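PDB 6KD0: vibralactone Cyclase from Boreostereum vibrans, which probably catalyses, as an alpha/beta-hydrolase-fold enzyme, the cyclization that forms the fused bicyclic beta-lactone of vibralactone. Local coordinates for residues Gln126-Ser131 against Phe163-Lys168. Residues are numbered along the deposited sequence; the frame is centred on the assembly and turned at random.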
loop_
_atom_site.group_PDB
_atom_site.type_symbol
_atom_site.label_atom_id
_atom_site.label_comp_id
_atom_site.label_asym_id
_atom_site.label_seq_id
_atom_site.Cartn_x
_atom_site.Cartn_y
_atom_site.Cartn_z
ATOM N N GLN A 126 8.295 -17.514 -0.328
ATOM C CA GLN A 126 8.927 -17.977 -1.556
ATOM C C GLN A 126 8.302 -17.294 -2.776
ATOM O O GLN A 126 7.762 -17.937 -3.676
ATOM C CB GLN A 126 8.848 -19.503 -1.651
ATOM C CG GLN A 126 9.649 -20.204 -0.546
ATOM C CD GLN A 126 11.146 -19.982 -0.688
ATOM O OE1 GLN A 126 11.775 -20.516 -1.594
ATOM N NE2 GLN A 126 11.714 -19.163 0.189
ATOM N N VAL A 127 8.376 -15.959 -2.785
ATOM C CA VAL A 127 7.955 -15.162 -3.930
ATOM C C VAL A 127 9.051 -14.148 -4.207
ATOM O O VAL A 127 9.813 -13.782 -3.316
ATOM C CB VAL A 127 6.609 -14.434 -3.703
ATOM C CG1 VAL A 127 5.504 -15.429 -3.331
ATOM C CG2 VAL A 127 6.763 -13.362 -2.634
ATOM N N CYS A 128 9.132 -13.711 -5.463
ATOM C CA CYS A 128 9.965 -12.580 -5.840
ATOM C C CYS A 128 9.172 -11.304 -5.597
ATOM O O CYS A 128 8.060 -11.159 -6.110
ATOM C CB CYS A 128 10.383 -12.657 -7.307
ATOM S SG CYS A 128 11.348 -14.128 -7.685
ATOM N N ALA A 129 9.732 -10.396 -4.814
ATOM C CA ALA A 129 9.094 -9.116 -4.543
ATOM C C ALA A 129 9.735 -8.032 -5.394
ATOM O O ALA A 129 10.923 -8.094 -5.719
ATOM C CB ALA A 129 9.193 -8.740 -3.070
ATOM N N VAL A 130 8.938 -7.027 -5.746
ATOM C CA VAL A 130 9.407 -5.883 -6.519
ATOM C C VAL A 130 8.935 -4.623 -5.809
ATOM O O VAL A 130 7.773 -4.546 -5.396
ATOM C CB VAL A 130 8.857 -5.922 -7.960
ATOM C CG1 VAL A 130 9.434 -4.782 -8.777
ATOM C CG2 VAL A 130 9.135 -7.267 -8.596
ATOM N N SER A 131 9.833 -3.654 -5.655
ATOM C CA SER A 131 9.548 -2.369 -5.023
ATOM C C SER A 131 10.076 -1.263 -5.929
ATOM O O SER A 131 11.178 -1.386 -6.469
ATOM C CB SER A 131 10.216 -2.292 -3.656
ATOM O OG SER A 131 9.743 -1.166 -2.929
ATOM N N PHE A 163 14.496 -12.163 -13.177
ATOM C CA PHE A 163 14.813 -12.270 -11.754
ATOM C C PHE A 163 14.073 -13.446 -11.110
ATOM O O PHE A 163 13.694 -13.394 -9.929
ATOM C CB PHE A 163 14.560 -10.943 -11.024
ATOM C CG PHE A 163 13.199 -10.344 -11.261
ATOM C CD1 PHE A 163 12.148 -10.632 -10.415
ATOM C CD2 PHE A 163 12.986 -9.458 -12.313
ATOM C CE1 PHE A 163 10.885 -10.074 -10.621
ATOM C CE2 PHE A 163 11.737 -8.903 -12.531
ATOM C CZ PHE A 163 10.682 -9.214 -11.687
ATOM N N ASN A 164 13.885 -14.532 -11.877
ATOM C CA ASN A 164 13.394 -15.823 -11.377
ATOM C C ASN A 164 11.925 -15.780 -10.962
ATOM O O ASN A 164 11.491 -16.575 -10.123
ATOM C CB ASN A 164 14.240 -16.336 -10.202
ATOM C CG ASN A 164 15.586 -16.858 -10.635
ATOM O OD1 ASN A 164 16.511 -16.093 -10.876
ATOM N ND2 ASN A 164 15.705 -18.183 -10.725
ATOM N N ALA A 165 11.143 -14.871 -11.540
ATOM C CA ALA A 165 9.722 -14.762 -11.251
ATOM C C ALA A 165 8.906 -15.228 -12.450
ATOM O O ALA A 165 9.357 -15.155 -13.601
ATOM C CB ALA A 165 9.335 -13.323 -10.890
ATOM N N ASP A 166 7.710 -15.730 -12.168
ATOM C CA ASP A 166 6.777 -16.110 -13.223
ATOM C C ASP A 166 5.378 -15.716 -12.768
ATOM O O ASP A 166 4.806 -16.359 -11.876
ATOM C CB ASP A 166 6.874 -17.609 -13.543
ATOM C CG ASP A 166 5.839 -18.069 -14.578
ATOM O OD1 ASP A 166 5.071 -17.229 -15.108
ATOM O OD2 ASP A 166 5.806 -19.288 -14.861
ATOM N N PRO A 167 4.803 -14.658 -13.351
ATOM C CA PRO A 167 3.489 -14.191 -12.890
ATOM C C PRO A 167 2.383 -15.197 -13.120
ATOM O O PRO A 167 1.327 -15.087 -12.484
ATOM C CB PRO A 167 3.267 -12.903 -13.695
ATOM C CG PRO A 167 4.165 -12.997 -14.867
ATOM C CD PRO A 167 5.344 -13.842 -14.446
ATOM N N LYS A 168 2.584 -16.181 -14.003
ATOM C CA LYS A 168 1.623 -17.270 -14.124
ATOM C C LYS A 168 1.549 -18.100 -12.855
ATOM O O LYS A 168 0.541 -18.776 -12.638
ATOM C CB LYS A 168 1.980 -18.184 -15.298
ATOM C CG LYS A 168 2.095 -17.486 -16.641
ATOM C CD LYS A 168 0.747 -17.233 -17.278
ATOM C CE LYS A 168 0.184 -18.499 -17.905
ATOM N NZ LYS A 168 -1.220 -18.761 -17.476
#
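C128 and V130, two residues apart on one strand and so directed to the same side of it, present their side chains to segment 163-168, which supplies the F163 ring and the A165 methyl. C128 makes the most of this meeting. Its CB lies 3.8 Å from A165 CB and also approaches the F163 ring at its edge, near the ring plane, with CD1 4.1 Å away. With SG beside the backbone N (chi1 -61°) and anti to the carbonyl carbon, the thiol reaches the loop backbone, where the carbonyl oxygens of F163 and N164 stand 3.3 and 3.5 Å from C128 SG. F163 holds the crowded rotamer, CG between backbone N and carbonyl carbon (chi1 51°), and this brings the ring over to the strand. There V130, its CG1 anti to the backbone N (chi1 -176°), offers the other methyl: CG2 touches F163 CE1 at 3.9 Å, with CZ almost as near, and the two side chains cross at about a right angle. The contact is thus small, buried and largely apolar. N164, at positive phi, contributes chiefly through its backbone; its amide leads away to hydrogen-bond the carbonyls of K91 and K93. Beyond A165 the loop leaves the strand, and D166 OD1 accepts from K168 N (2.9 Å), from above the carboxylate plane, closing an Asx turn at the start of the 3-10 segment. In the alpha/beta-hydrolase fold this pairing sets the connection from helix 144-158 to strand 171-176 against the beginning of strand 128-132, which runs between strands 76-85 and 97-101; F163 also touches I84 of the former, A165 L97 of the latter, while A129 turns to the other side of the sheet, onto L118 of helix 115-125.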